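Long-range contacts in L-lactate dehydrogenase (Trichomonas vaginalis, PDB 4UUL), which interconverts pyruvate and lactate with NAD as a lactate dehydrogenase in its natural form, and may also have malate dehydrogenase activity: residues 270-275 and 285-290; 274-279 and 299-304. The protein carries 1 engineered substitution. One frame throughout, in Å; residues are numbered along the deposited sequence.

Contact 1: residues 270-275 and 285-290; sequences PVPEGN and FSFPCN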
loop_
_atom_site.group_PDB
_atom_site.type_symbol
_atom_site.label_atom_id
_atom_site.label_comp_id
_atom_site.label_asym_id
_atom_site.label_seq_id
_atom_site.Cartn_x
_atom_site.Cartn_y
_atom_site.Cartn_z
ATOM N N PRO B 270 -28.157 2.136 1.716
ATOM C CA PRO B 270 -29.595 2.189 1.406
ATOM C C PRO B 270 -30.300 2.939 2.518
ATOM O O PRO B 270 -30.113 2.635 3.685
ATOM C CB PRO B 270 -29.989 0.697 1.412
ATOM C CG PRO B 270 -28.709 -0.003 1.018
ATOM C CD PRO B 270 -27.654 0.766 1.783
ATOM N N VAL B 271 -31.134 3.902 2.169
ATOM C CA VAL B 271 -31.716 4.751 3.197
ATOM C C VAL B 271 -32.576 3.928 4.128
ATOM O O VAL B 271 -33.503 3.282 3.669
ATOM C CB VAL B 271 -32.579 5.886 2.572
ATOM C CG1 VAL B 271 -33.399 6.593 3.606
ATOM C CG2 VAL B 271 -31.699 6.879 1.807
ATOM N N PRO B 272 -32.323 3.976 5.455
ATOM C CA PRO B 272 -33.194 3.256 6.396
ATOM C C PRO B 272 -34.539 3.950 6.550
ATOM O O PRO B 272 -34.607 5.135 6.714
ATOM C CB PRO B 272 -32.433 3.299 7.746
ATOM C CG PRO B 272 -31.032 3.689 7.412
ATOM C CD PRO B 272 -31.141 4.527 6.135
ATOM N N GLU B 273 -35.618 3.192 6.532
ATOM C CA GLU B 273 -36.947 3.757 6.739
ATOM C C GLU B 273 -37.018 4.559 8.026
ATOM O O GLU B 273 -37.674 5.621 8.082
ATOM C CB GLU B 273 -38.032 2.672 6.738
ATOM C CG GLU B 273 -39.484 3.241 6.771
ATOM C CD GLU B 273 -40.543 2.162 6.608
ATOM O OE1 GLU B 273 -40.187 1.034 6.201
ATOM O OE2 GLU B 273 -41.733 2.447 6.886
ATOM N N GLY B 274 -36.394 4.091 9.084
ATOM C CA GLY B 274 -36.572 4.889 10.314
ATOM C C GLY B 274 -35.690 6.115 10.530
ATOM O O GLY B 274 -35.672 6.652 11.627
ATOM N N ASN B 275 -34.953 6.563 9.510
ATOM C CA ASN B 275 -33.843 7.476 9.764
ATOM C C ASN B 275 -34.280 8.805 10.347
ATOM O O ASN B 275 -35.367 9.294 10.058
ATOM C CB ASN B 275 -32.962 7.668 8.518
ATOM C CG ASN B 275 -33.579 8.608 7.497
ATOM O OD1 ASN B 275 -33.454 9.833 7.574
ATOM N ND2 ASN B 275 -34.243 8.041 6.538
ATOM N N PHE B 285 -27.518 6.690 0.197
ATOM C CA PHE B 285 -27.316 8.069 0.644
ATOM C C PHE B 285 -26.236 8.045 1.727
ATOM O O PHE B 285 -26.290 7.192 2.614
ATOM C CB PHE B 285 -28.669 8.532 1.207
ATOM C CG PHE B 285 -28.788 10.020 1.504
ATOM C CD1 PHE B 285 -28.272 10.587 2.681
ATOM C CD2 PHE B 285 -29.492 10.838 0.638
ATOM C CE1 PHE B 285 -28.420 11.921 2.938
ATOM C CE2 PHE B 285 -29.633 12.183 0.916
ATOM C CZ PHE B 285 -29.110 12.734 2.035
ATOM N N SER B 286 -25.249 8.950 1.636
ATOM C CA SER B 286 -24.233 8.984 2.663
ATOM C C SER B 286 -24.768 9.620 3.944
ATOM O O SER B 286 -25.368 10.709 3.922
ATOM C CB SER B 286 -22.997 9.748 2.168
ATOM O OG SER B 286 -21.985 9.683 3.158
ATOM N N PHE B 287 -24.635 8.877 5.034
ATOM C CA PHE B 287 -25.044 9.303 6.383
ATOM C C PHE B 287 -23.858 9.221 7.331
ATOM O O PHE B 287 -22.931 8.428 7.086
ATOM C CB PHE B 287 -26.075 8.339 6.969
ATOM C CG PHE B 287 -27.489 8.454 6.400
ATOM C CD1 PHE B 287 -28.369 9.381 6.878
ATOM C CD2 PHE B 287 -27.917 7.614 5.398
ATOM C CE1 PHE B 287 -29.657 9.480 6.413
ATOM C CE2 PHE B 287 -29.228 7.685 4.922
ATOM C CZ PHE B 287 -30.091 8.596 5.451
ATOM N N PRO B 288 -23.929 9.965 8.442
ATOM C CA PRO B 288 -22.989 9.683 9.542
ATOM C C PRO B 288 -23.350 8.353 10.189
ATOM O O PRO B 288 -24.508 8.162 10.633
ATOM C CB PRO B 288 -23.199 10.846 10.488
ATOM C CG PRO B 288 -24.663 11.214 10.288
ATOM C CD PRO B 288 -24.975 10.935 8.795
ATOM N N CYS B 289 -22.401 7.422 10.211
ATOM C CA CYS B 289 -22.655 6.076 10.681
ATOM C C CYS B 289 -21.687 5.616 11.753
ATOM O O CYS B 289 -20.535 6.090 11.835
ATOM C CB CYS B 289 -22.587 5.067 9.520
ATOM S SG CYS B 289 -23.880 5.277 8.261
ATOM N N ASN B 290 -22.153 4.668 12.544
ATOM C CA ASN B 290 -21.254 3.817 13.283
ATOM C C ASN B 290 -21.581 2.355 12.972
ATOM O O ASN B 290 -22.528 2.085 12.214
ATOM C CB ASN B 290 -21.217 4.171 14.777
ATOM C CG ASN B 290 -22.526 4.146 15.441
ATOM O OD1 ASN B 290 -23.404 3.326 15.161
ATOM N ND2 ASN B 290 -22.653 5.035 16.442
#

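Contact 2: residues 274-279 and 299-304; sequences GNPYGI and VVEGFK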
loop_
_atom_site.group_PDB
_atom_site.type_symbol
_atom_site.label_atom_id
_atom_site.label_comp_id
_atom_site.label_asym_id
_atom_site.label_seq_id
_atom_site.Cartn_x
_atom_site.Cartn_y
_atom_site.Cartn_z
ATOM N N GLY B 274 -36.394 4.091 9.084
ATOM C CA GLY B 274 -36.572 4.889 10.314
ATOM C C GLY B 274 -35.690 6.115 10.530
ATOM O O GLY B 274 -35.672 6.652 11.627
ATOM N N ASN B 275 -34.953 6.563 9.510
ATOM C CA ASN B 275 -33.843 7.476 9.764
ATOM C C ASN B 275 -34.280 8.805 10.347
ATOM O O ASN B 275 -35.367 9.294 10.058
ATOM C CB ASN B 275 -32.962 7.668 8.518
ATOM C CG ASN B 275 -33.579 8.608 7.497
ATOM O OD1 ASN B 275 -33.454 9.833 7.574
ATOM N ND2 ASN B 275 -34.243 8.041 6.538
ATOM N N PRO B 276 -33.431 9.421 11.176
ATOM C CA PRO B 276 -33.964 10.610 11.857
ATOM C C PRO B 276 -33.689 11.913 11.112
ATOM O O PRO B 276 -33.923 12.985 11.692
ATOM C CB PRO B 276 -33.256 10.583 13.207
ATOM C CG PRO B 276 -31.931 9.966 12.876
ATOM C CD PRO B 276 -32.211 8.919 11.814
ATOM N N TYR B 277 -33.259 11.838 9.841
ATOM C CA TYR B 277 -32.839 13.057 9.125
ATOM C C TYR B 277 -33.737 13.431 7.948
ATOM O O TYR B 277 -33.408 14.299 7.142
ATOM C CB TYR B 277 -31.374 12.943 8.732
ATOM C CG TYR B 277 -30.506 12.796 9.966
ATOM C CD1 TYR B 277 -30.478 13.781 10.953
ATOM C CD2 TYR B 277 -29.728 11.669 10.153
ATOM C CE1 TYR B 277 -29.754 13.611 12.129
ATOM C CE2 TYR B 277 -28.957 11.509 11.297
ATOM C CZ TYR B 277 -28.955 12.489 12.277
ATOM O OH TYR B 277 -28.235 12.365 13.453
ATOM N N GLY B 278 -34.906 12.786 7.864
ATOM C CA GLY B 278 -35.894 13.192 6.889
ATOM C C GLY B 278 -35.561 12.797 5.460
ATOM O O GLY B 278 -35.988 13.482 4.511
ATOM N N ILE B 279 -34.836 11.696 5.290
ATOM C CA ILE B 279 -34.489 11.241 3.947
ATOM C C ILE B 279 -35.424 10.088 3.561
ATOM O O ILE B 279 -35.677 9.182 4.336
ATOM C CB ILE B 279 -33.023 10.751 3.904
ATOM C CG1 ILE B 279 -32.096 11.786 4.536
ATOM C CG2 ILE B 279 -32.617 10.447 2.469
ATOM C CD1 ILE B 279 -32.159 13.157 3.973
ATOM N N VAL B 299 -27.126 4.549 11.460
ATOM C CA VAL B 299 -27.043 5.981 11.349
ATOM C C VAL B 299 -26.973 6.586 12.755
ATOM O O VAL B 299 -27.744 6.245 13.631
ATOM C CB VAL B 299 -28.282 6.527 10.585
ATOM C CG1 VAL B 299 -28.305 8.030 10.593
ATOM C CG2 VAL B 299 -28.347 6.014 9.158
ATOM N N VAL B 300 -26.024 7.480 12.951
ATOM C CA VAL B 300 -25.782 8.102 14.243
ATOM C C VAL B 300 -26.893 9.117 14.468
ATOM O O VAL B 300 -27.160 9.968 13.599
ATOM C CB VAL B 300 -24.442 8.803 14.244
ATOM C CG1 VAL B 300 -24.229 9.524 15.574
ATOM C CG2 VAL B 300 -23.316 7.800 13.993
ATOM N N GLU B 301 -27.543 8.997 15.622
ATOM C CA GLU B 301 -28.620 9.906 15.995
ATOM C C GLU B 301 -28.077 11.156 16.668
ATOM O O GLU B 301 -26.986 11.118 17.193
ATOM C CB GLU B 301 -29.582 9.213 16.968
ATOM C CG GLU B 301 -30.143 7.907 16.454
ATOM C CD GLU B 301 -31.615 7.927 16.130
ATOM O OE1 GLU B 301 -32.391 8.627 16.798
ATOM O OE2 GLU B 301 -32.021 7.180 15.230
ATOM N N GLY B 302 -28.835 12.246 16.671
ATOM C CA GLY B 302 -28.520 13.360 17.537
ATOM C C GLY B 302 -27.892 14.545 16.854
ATOM O O GLY B 302 -27.718 15.586 17.452
ATOM N N PHE B 303 -27.547 14.419 15.587
ATOM C CA PHE B 303 -27.066 15.573 14.851
ATOM C C PHE B 303 -28.223 16.527 14.560
ATOM O O PHE B 303 -29.399 16.145 14.538
ATOM C CB PHE B 303 -26.312 15.145 13.586
ATOM C CG PHE B 303 -24.974 14.459 13.903
ATOM C CD1 PHE B 303 -23.995 15.168 14.597
ATOM C CD2 PHE B 303 -24.736 13.149 13.536
ATOM C CE1 PHE B 303 -22.791 14.559 14.937
ATOM C CE2 PHE B 303 -23.529 12.543 13.842
ATOM C CZ PHE B 303 -22.560 13.237 14.540
ATOM N N LYS B 304 -27.886 17.790 14.342
ATOM C CA LYS B 304 -28.892 18.837 14.180
ATOM C C LYS B 304 -28.975 19.244 12.737
ATOM O O LYS B 304 -27.960 19.313 12.031
ATOM C CB LYS B 304 -28.504 20.046 14.997
ATOM C CG LYS B 304 -28.577 19.785 16.501
ATOM C CD LYS B 304 -28.556 21.072 17.316
ATOM C CE LYS B 304 -27.217 21.793 17.203
ATOM N NZ LYS B 304 -27.083 22.844 18.261
HETATM O O HOH W 1 -34.352 6.671 14.215
#

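Contact 1: residues 270-275 and 285-290
Val271 and Phe285 make the tight end of this contact. CG2 of Val271 lies 3.5 Å from CB of Phe285 and also meets the edge of the Phe287 ring, near its plane. Val271 CG1 is anti to the backbone N (chi1 169°), which sets CG2 beside that N. The Phe285 ring leads away, toward Leu313 and Leu320 of helix 307-337. On the way its CD1 sits 3.7 Å above the plane of the Phe287 ring, offset toward the rim. Phe287 is the side chain that meets three partners. Pro272 meets it tip to tip, with CD 3.9 Å from Phe287 CE2. Asn275 crosses it at about a right angle, with OD1 4.0 Å from Phe287 CE1.

The Pro272-Asn275 side is looser, and the middle residues of its type I beta turn, Glu273 and Gly274, are exposed. The backbone bond from Asn275 N to Pro272 O closes the turn. Asn275 ND2 donates to Pro272 O at 2.9 Å, nearly straight (171°), and this helps hold the amide beside the ring. The loop leaving strand 265-270 thus packs back on strand 284-291, its antiparallel sheet neighbour, in the C-terminal domain of the lactate/malate dehydrogenase fold.

Contact 2: residues 274-279 and 299-304
Tyr277 reaches across to segment 299-304 with its hydroxyl leading. OH donates to Val300 O at 2.6 Å and accepts from Phe303 N at 3.0 Å, so two backbone groups of one bend grip the same oxygen. Val300 O and Phe303 O both lie at the edge of the ring, in its plane.

Val299 slides past the tyrosine in the opposite direction. Its CG1 meets the ring edge, 3.6 Å from Tyr277 CE2. Phe303 crosses the tyrosine obliquely, and its CB is 3.4 Å from Tyr277 OH. The Phe303 ring then leads away from the contact. Pro276 lies over one face of the tyrosine ring, with CG 3.7 Å above the plane and offset toward the rim.

Glu301 crosses Pro276 obliquely, and its chain bends at chi2 (-111°). That bend brings CD in toward Pro276, and Glu301 OE2 comes 3.6 Å from Pro276 CG. A water donates to both Glu301 OE2 and Gly274 O, and so adds a polar bridge at the surface.

Asn275 ties its own loop together. Its OD1 accepts from Tyr277 N at 3.0 Å, an Asx turn, and also from Ile279 N. Its ND2 donates to Ile279 O.

Arg310 of helix 307-337 binds Tyr277 O, and Trp183 of strand 177-183 packs edge-to-face with the tyrosine. Phe303 rests on Asp179 and Ile181 of the same strand.

Contact 1 is buried, while contact 2 lies at the surface, about 7 Å away between centres. Both start from the loop after strand 265-270 and share Gly274 and Asn275. Contact 1 sets that loop against strand 284-291, and contact 2 sets it against the chain leading from strand 297-299 to helix 307-337. Their chemistry follows their place: contact 1 is mostly apolar, with one amide against a ring, whereas contact 2 adds hydroxyl-to-backbone bonds and a water bridge. The two also touch directly. Phe285 CZ packs 3.6 Å from Ile279 CD1, and Pro288 O probably accepts a hydrogen bond from Val300 N, 2.9 Å away.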